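PDB 5O34: enoyl-CoA hydratase carB homologue from Streptomyces cattleya, which probably acts as a crotonase-family lyase, a CarB homologue, in the biosynthesis of the carbapenem antibiotic thienamycin. Local coordinates for residues 136-141 / 250-255; 147-152 / 171-176; 167-172 / 224-229. One frame throughout, in Å; residues are numbered along the deposited sequence.

Contact 1. Residues 136-141 / 250-255; sequences AAISKP and STRPRV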
# COMPACT_ATOMS: atom_id res chain seq x y z
N ALA A 136 10.15 -2.49 -15.62
CA ALA A 136 10.31 -1.92 -14.28
C ALA A 136 11.77 -1.61 -13.89
O ALA A 136 11.99 -0.73 -13.05
CB ALA A 136 9.68 -2.86 -13.25
N ALA A 137 12.76 -2.32 -14.48
CA ALA A 137 14.17 -2.09 -14.12
C ALA A 137 14.94 -1.07 -14.99
O ALA A 137 15.99 -0.61 -14.54
CB ALA A 137 14.94 -3.41 -14.07
N ILE A 138 14.43 -0.69 -16.19
CA ILE A 138 15.13 0.30 -17.04
C ILE A 138 15.19 1.67 -16.35
O ILE A 138 14.35 1.97 -15.49
CB ILE A 138 14.61 0.39 -18.52
CG1 ILE A 138 13.13 0.87 -18.62
CG2 ILE A 138 14.83 -0.93 -19.28
CD1 ILE A 138 12.88 1.78 -19.86
N SER A 139 16.21 2.49 -16.67
CA SER A 139 16.41 3.80 -16.05
C SER A 139 15.45 4.90 -16.57
O SER A 139 15.33 5.94 -15.92
CB SER A 139 17.87 4.23 -16.16
OG SER A 139 18.15 4.76 -17.45
N LYS A 140 14.79 4.67 -17.71
CA LYS A 140 13.87 5.63 -18.34
C LYS A 140 12.42 5.47 -17.85
O LYS A 140 11.92 4.34 -17.82
CB LYS A 140 13.89 5.47 -19.89
CG LYS A 140 15.25 5.23 -20.54
CD LYS A 140 16.13 6.48 -20.55
CE LYS A 140 17.55 6.17 -20.93
NZ LYS A 140 17.76 6.36 -22.38
N PRO A 141 11.70 6.58 -17.55
CA PRO A 141 10.28 6.45 -17.17
C PRO A 141 9.45 5.99 -18.36
O PRO A 141 9.75 6.33 -19.50
CB PRO A 141 9.88 7.87 -16.75
CG PRO A 141 11.14 8.59 -16.55
CD PRO A 141 12.11 7.99 -17.53
N SER A 250 18.65 8.33 -12.15
CA SER A 250 19.33 7.84 -10.94
C SER A 250 18.27 7.51 -9.87
O SER A 250 18.63 7.00 -8.80
CB SER A 250 20.29 8.89 -10.39
OG SER A 250 21.31 9.23 -11.31
N THR A 251 16.98 7.82 -10.14
CA THR A 251 15.86 7.61 -9.22
C THR A 251 14.98 6.42 -9.62
O THR A 251 14.77 5.52 -8.81
CB THR A 251 15.05 8.93 -9.05
OG1 THR A 251 15.91 9.97 -8.58
CG2 THR A 251 13.88 8.78 -8.08
N ARG A 252 14.46 6.43 -10.86
CA ARG A 252 13.56 5.43 -11.44
C ARG A 252 14.00 3.97 -11.15
O ARG A 252 13.18 3.21 -10.63
CB ARG A 252 13.36 5.68 -12.95
CG ARG A 252 12.03 5.21 -13.50
CD ARG A 252 12.15 3.88 -14.20
NE ARG A 252 10.86 3.40 -14.67
CZ ARG A 252 10.64 2.20 -15.21
NH1 ARG A 252 11.65 1.34 -15.35
NH2 ARG A 252 9.43 1.85 -15.60
N PRO A 253 15.27 3.55 -11.42
CA PRO A 253 15.64 2.15 -11.14
C PRO A 253 15.85 1.80 -9.67
O PRO A 253 15.64 0.64 -9.30
CB PRO A 253 16.92 1.95 -11.97
CG PRO A 253 17.52 3.28 -12.04
CD PRO A 253 16.40 4.28 -12.05
N ARG A 254 16.24 2.77 -8.82
CA ARG A 254 16.45 2.52 -7.38
C ARG A 254 15.11 2.40 -6.63
O ARG A 254 14.91 1.46 -5.85
CB ARG A 254 17.36 3.59 -6.74
CG ARG A 254 18.54 3.96 -7.63
CD ARG A 254 19.83 4.24 -6.88
NE ARG A 254 20.68 5.18 -7.62
CZ ARG A 254 21.42 4.87 -8.69
NH1 ARG A 254 21.42 3.63 -9.16
NH2 ARG A 254 22.14 5.80 -9.30
N VAL A 255 14.18 3.32 -6.92
CA VAL A 255 12.83 3.37 -6.36
C VAL A 255 12.00 2.10 -6.75
O VAL A 255 11.19 1.62 -5.96
CB VAL A 255 12.16 4.71 -6.79
CG1 VAL A 255 10.65 4.63 -6.82
CG2 VAL A 255 12.62 5.87 -5.91
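R252 opens helix 252-273, and its side chain runs across to the C-terminal end of helix 120-137, where I138 and the next three residues turn the chain toward strand 142-146. Its NH1 gives a hydrogen bond to I138 O at 2.8 Å, bent to 149° at the hydrogen, with the carbonyl oxygen lying 18° out of the guanidinium plane. With CG anti to the backbone N (chi1 -151°) and the chain bent at chi2, CD comes close to I138 O. One guanidinium face lies under K140 O, 3.5 Å from NE, while CB rests 3.6 Å from S139 O. Next along the helix, P253 comes toward the turn with its ring: CD is 4.0 Å from S139 CA, and CB is 3.7 Å from A137 O. The other nitrogens also have partners, NE in a salt bridge with D162 and NH2 in a hydrogen bond to V135 O, so three separate partners fix the rotation of this buried group. The helix dipole of 120-137 would probably favour the positive charge here. OG1 of T251, just before, is hydrogen-bonded to C183 N of the second subunit, consistent with the C-terminal helices through which crotonase-fold subunits associate.

Contact 2. Residues 147-152 / 171-176; sequences DGYAIG and RLVMPE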
# COMPACT_ATOMS: atom_id res chain seq x y z
N ASP A 147 -6.69 3.45 -23.96
CA ASP A 147 -7.91 3.97 -24.61
C ASP A 147 -9.04 2.95 -24.65
O ASP A 147 -10.13 3.24 -25.15
CB ASP A 147 -7.63 4.47 -26.05
CG ASP A 147 -8.50 5.65 -26.51
OD1 ASP A 147 -9.60 5.84 -25.95
OD2 ASP A 147 -8.07 6.36 -27.43
N GLY A 148 -8.78 1.77 -24.12
CA GLY A 148 -9.78 0.72 -24.09
C GLY A 148 -9.54 -0.26 -22.98
O GLY A 148 -9.05 0.10 -21.91
N TYR A 149 -9.88 -1.51 -23.24
CA TYR A 149 -9.69 -2.60 -22.31
C TYR A 149 -8.20 -2.90 -22.04
O TYR A 149 -7.38 -2.90 -22.96
CB TYR A 149 -10.38 -3.85 -22.84
CG TYR A 149 -11.84 -3.97 -22.48
CD1 TYR A 149 -12.83 -3.41 -23.29
CD2 TYR A 149 -12.24 -4.72 -21.38
CE1 TYR A 149 -14.18 -3.57 -22.99
CE2 TYR A 149 -13.59 -4.90 -21.08
CZ TYR A 149 -14.56 -4.32 -21.88
OH TYR A 149 -15.89 -4.49 -21.57
N ALA A 150 -7.87 -3.15 -20.76
CA ALA A 150 -6.56 -3.57 -20.26
C ALA A 150 -6.91 -4.77 -19.38
O ALA A 150 -7.42 -4.61 -18.26
CB ALA A 150 -5.91 -2.45 -19.46
N ILE A 151 -6.76 -5.97 -19.95
CA ILE A 151 -7.10 -7.26 -19.35
C ILE A 151 -5.84 -8.13 -19.14
O ILE A 151 -4.92 -8.07 -19.96
CB ILE A 151 -8.14 -7.98 -20.27
CG1 ILE A 151 -9.37 -7.09 -20.60
CG2 ILE A 151 -8.59 -9.34 -19.71
CD1 ILE A 151 -10.23 -7.60 -21.80
N GLY A 152 -5.84 -8.93 -18.07
CA GLY A 152 -4.78 -9.87 -17.70
C GLY A 152 -3.36 -9.37 -17.91
O GLY A 152 -2.93 -8.42 -17.23
N ARG A 171 -11.18 0.40 -19.46
CA ARG A 171 -11.81 -0.57 -18.58
C ARG A 171 -10.75 -1.60 -18.16
O ARG A 171 -10.07 -2.16 -19.01
CB ARG A 171 -13.07 -1.19 -19.23
CG ARG A 171 -14.21 -0.16 -19.33
CD ARG A 171 -15.49 -0.67 -19.95
NE ARG A 171 -16.25 -1.52 -19.03
CZ ARG A 171 -17.09 -1.07 -18.10
NH1 ARG A 171 -17.29 0.24 -17.94
NH2 ARG A 171 -17.73 -1.92 -17.31
N LEU A 172 -10.53 -1.74 -16.85
CA LEU A 172 -9.47 -2.60 -16.28
C LEU A 172 -10.05 -3.89 -15.68
O LEU A 172 -11.04 -3.82 -14.95
CB LEU A 172 -8.68 -1.78 -15.24
CG LEU A 172 -7.55 -0.83 -15.73
CD1 LEU A 172 -7.97 0.11 -16.85
CD2 LEU A 172 -7.05 0.02 -14.62
N VAL A 173 -9.49 -5.07 -16.04
CA VAL A 173 -9.98 -6.37 -15.58
C VAL A 173 -8.82 -7.31 -15.32
O VAL A 173 -7.83 -7.35 -16.05
CB VAL A 173 -10.99 -7.03 -16.59
CG1 VAL A 173 -12.08 -7.83 -15.87
CG2 VAL A 173 -11.62 -6.02 -17.55
N MET A 174 -9.01 -8.14 -14.27
CA MET A 174 -8.13 -9.24 -13.91
C MET A 174 -9.05 -10.47 -13.82
O MET A 174 -9.35 -10.90 -12.71
CB MET A 174 -7.40 -9.00 -12.56
CG MET A 174 -6.05 -8.36 -12.71
SD MET A 174 -4.89 -9.20 -13.78
CE MET A 174 -3.70 -8.21 -13.54
N PRO A 175 -9.62 -10.97 -14.96
CA PRO A 175 -10.53 -12.14 -14.91
C PRO A 175 -9.90 -13.56 -14.84
O PRO A 175 -10.63 -14.54 -15.00
CB PRO A 175 -11.36 -11.98 -16.19
CG PRO A 175 -10.41 -11.40 -17.16
CD PRO A 175 -9.39 -10.57 -16.37
N GLU A 176 -8.57 -13.68 -14.65
CA GLU A 176 -7.82 -14.95 -14.56
C GLU A 176 -8.58 -16.12 -13.91
O GLU A 176 -8.59 -17.22 -14.48
CB GLU A 176 -6.47 -14.75 -13.85
CG GLU A 176 -5.35 -14.34 -14.78
CD GLU A 176 -5.25 -12.86 -15.11
OE1 GLU A 176 -6.21 -12.11 -14.83
OE2 GLU A 176 -4.20 -12.46 -15.68
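I151 and V173 meet through CG1 and CG2 at 3.9 Å, side by side and pointing the same way. The I151 side chain crosses the P175 ring at about a right angle, its CG2, anti to the backbone N, 3.6 Å from P175 CD. V173 CG2 also reaches the rim of the Y149 ring, 4.1 Å from CD2. On the other face of the sheet A150 CB meets L172 CD1. Strands 149-151 and 171-173 are a parallel pair, only 10° apart, in the small three-stranded sheet that accompanies the main sheet of the crotonase fold. Four backbone bonds join them, from R171 N to G148 O through to G152 N to V173 O. G152, with positive phi, leads into helix 152-158; in crotonases a backbone N-H near the start of this helix usually lends itself to the oxyanion hole. G152 CA lies 3.3 Å from E176 OE2 and 4.0 Å from M174 SD. Toward the polar edge, R171 CB sits over the centre of the Y149 ring in a CH-pi contact, 4.2 Å from the centroid. Farther out the guanidinium is turned 65° to the ring; R171 NE makes a salt bridge with E208, which also takes a weak hydrogen bond from Y149 OH.

Contact 3. Residues 167-172 / 224-229; sequences SEQARL and VASPRL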
# COMPACT_ATOMS: atom_id res chain seq x y z
N SER A 167 -8.21 6.81 -20.85
CA SER A 167 -9.29 7.57 -21.48
C SER A 167 -10.53 7.18 -20.66
O SER A 167 -10.48 6.17 -19.95
CB SER A 167 -9.47 7.16 -22.94
OG SER A 167 -10.13 5.92 -23.08
N GLU A 168 -11.63 7.92 -20.77
CA GLU A 168 -12.81 7.52 -19.99
C GLU A 168 -13.48 6.23 -20.58
O GLU A 168 -14.43 5.72 -19.98
CB GLU A 168 -13.77 8.68 -19.78
CG GLU A 168 -13.38 9.50 -18.55
CD GLU A 168 -13.16 11.00 -18.75
OE1 GLU A 168 -12.31 11.57 -18.03
OE2 GLU A 168 -13.85 11.60 -19.60
N GLN A 169 -12.89 5.67 -21.65
CA GLN A 169 -13.29 4.41 -22.30
C GLN A 169 -12.46 3.24 -21.73
O GLN A 169 -12.76 2.08 -22.02
CB GLN A 169 -13.09 4.49 -23.84
CG GLN A 169 -14.05 5.43 -24.58
CD GLN A 169 -15.51 5.05 -24.43
OE1 GLN A 169 -16.24 5.61 -23.60
NE2 GLN A 169 -15.97 4.10 -25.24
N ALA A 170 -11.41 3.57 -20.95
CA ALA A 170 -10.53 2.57 -20.33
C ALA A 170 -11.29 1.73 -19.32
O ALA A 170 -12.04 2.27 -18.50
CB ALA A 170 -9.32 3.24 -19.68
N ARG A 171 -11.18 0.40 -19.46
CA ARG A 171 -11.81 -0.57 -18.58
C ARG A 171 -10.75 -1.60 -18.16
O ARG A 171 -10.07 -2.16 -19.01
CB ARG A 171 -13.07 -1.19 -19.23
CG ARG A 171 -14.21 -0.16 -19.33
CD ARG A 171 -15.49 -0.67 -19.95
NE ARG A 171 -16.25 -1.52 -19.03
CZ ARG A 171 -17.09 -1.07 -18.10
NH1 ARG A 171 -17.29 0.24 -17.94
NH2 ARG A 171 -17.73 -1.92 -17.31
N LEU A 172 -10.53 -1.74 -16.85
CA LEU A 172 -9.47 -2.60 -16.28
C LEU A 172 -10.05 -3.89 -15.68
O LEU A 172 -11.04 -3.82 -14.95
CB LEU A 172 -8.68 -1.78 -15.24
CG LEU A 172 -7.55 -0.83 -15.73
CD1 LEU A 172 -7.97 0.11 -16.85
CD2 LEU A 172 -7.05 0.02 -14.62
N VAL A 224 -8.44 11.24 -18.77
CA VAL A 224 -8.70 12.27 -19.78
C VAL A 224 -9.81 11.79 -20.70
O VAL A 224 -10.10 10.59 -20.76
CB VAL A 224 -7.46 12.68 -20.63
CG1 VAL A 224 -6.51 13.59 -19.87
CG2 VAL A 224 -6.74 11.46 -21.21
N ALA A 225 -10.41 12.72 -21.46
CA ALA A 225 -11.42 12.40 -22.47
C ALA A 225 -10.67 11.72 -23.63
O ALA A 225 -9.55 12.13 -23.95
CB ALA A 225 -12.07 13.68 -22.96
N SER A 226 -11.28 10.69 -24.25
CA SER A 226 -10.70 9.95 -25.38
C SER A 226 -10.02 10.85 -26.46
O SER A 226 -8.88 10.53 -26.81
CB SER A 226 -11.72 9.02 -26.03
OG SER A 226 -12.41 8.22 -25.07
N PRO A 227 -10.61 11.98 -26.95
CA PRO A 227 -9.92 12.79 -27.98
C PRO A 227 -8.59 13.45 -27.58
O PRO A 227 -7.82 13.84 -28.46
CB PRO A 227 -10.97 13.86 -28.34
CG PRO A 227 -11.84 13.98 -27.11
CD PRO A 227 -11.96 12.53 -26.69
N ARG A 228 -8.29 13.54 -26.28
CA ARG A 228 -7.06 14.17 -25.78
C ARG A 228 -6.04 13.18 -25.16
O ARG A 228 -5.01 13.62 -24.64
CB ARG A 228 -7.45 15.28 -24.78
CG ARG A 228 -6.44 16.41 -24.60
CD ARG A 228 -6.73 17.14 -23.31
NE ARG A 228 -5.66 18.06 -22.93
CZ ARG A 228 -5.73 18.93 -21.93
NH1 ARG A 228 -6.83 19.01 -21.19
NH2 ARG A 228 -4.71 19.73 -21.66
N LEU A 229 -6.32 11.85 -25.23
CA LEU A 229 -5.46 10.81 -24.63
C LEU A 229 -3.97 10.87 -25.05
O LEU A 229 -3.11 11.05 -24.17
CB LEU A 229 -6.01 9.38 -24.83
CG LEU A 229 -5.15 8.25 -24.21
CD1 LEU A 229 -5.18 8.26 -22.68
CD2 LEU A 229 -5.56 6.91 -24.70
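S167 and E168 pack against V224, A225 and S226 in a partly buried meeting of two loops at the edge of the main sheet. Strand 163-167 ends here in a type I turn, S167 to A170, while strand 222-224, outermost in this chain, gives way to the short connection that starts helix 229-242. The two strands run parallel, and V224 still bonds G166 through the backbone. Beyond that pairing, V224 O is approached by S167 CA at 3.2 Å in a CA-H...O contact, and it lies 3.1 Å from E168 N. The carboxylate of E168 folds back over the same peptide: the bend at chi2 (125°) brings CD near V224 O, and OE1 then stands 3.6 Å from V224 O, OE2 3.8 Å from A225 CA. S226 OG lies against the turn, 3.3 Å from Q169 CG and 3.8 Å from S167 CB. L229, the first residue of helix 229-242, also reaches the turn: CG is anti to the backbone N (chi1 -180°), and CD1 reaches S167 N at 3.8 Å, an apolar methyl against the buried start of the turn. S167 OG accepts from Q169 N at 3.1 Å, closing an ST turn, and bonds D147 OD1 as well, so the hydroxyl is gripped by two partners and ties the turn to the chain leading into strand 149-151. The chemistry is therefore mostly backbone polarity and van der Waals contact, with the firm hydrogen bonds made inside the turn, to D147 and, one residue back, between V224 and G166. E168 OE1 also lies close to E212 OE2; two like charges so placed would tend to repel, and one of them may hold its proton more readily, although E168 is exposed enough for solvent to screen them.

How the contacts relate
Read from the N terminus, the chain first enters contact 1 at 136-141, where helix 120-137 ends, and returns to it only at 250-255; the loop this closes encloses the other two contacts. Within it, 147-152 is the first to find its partner, 171-176, closing a short loop around helix 152-158 and strand 163-167. Contact 3 sets out from 167-172, sharing R171 and L172 with contact 2, and closes a longer loop at 224-229. Contacts 2 and 3 thus follow one another and touch through D147, joining the small sheet to the edge of the main one. Contact 1 lies well apart, its centre 25 and 27 Å from theirs, tying two helices together.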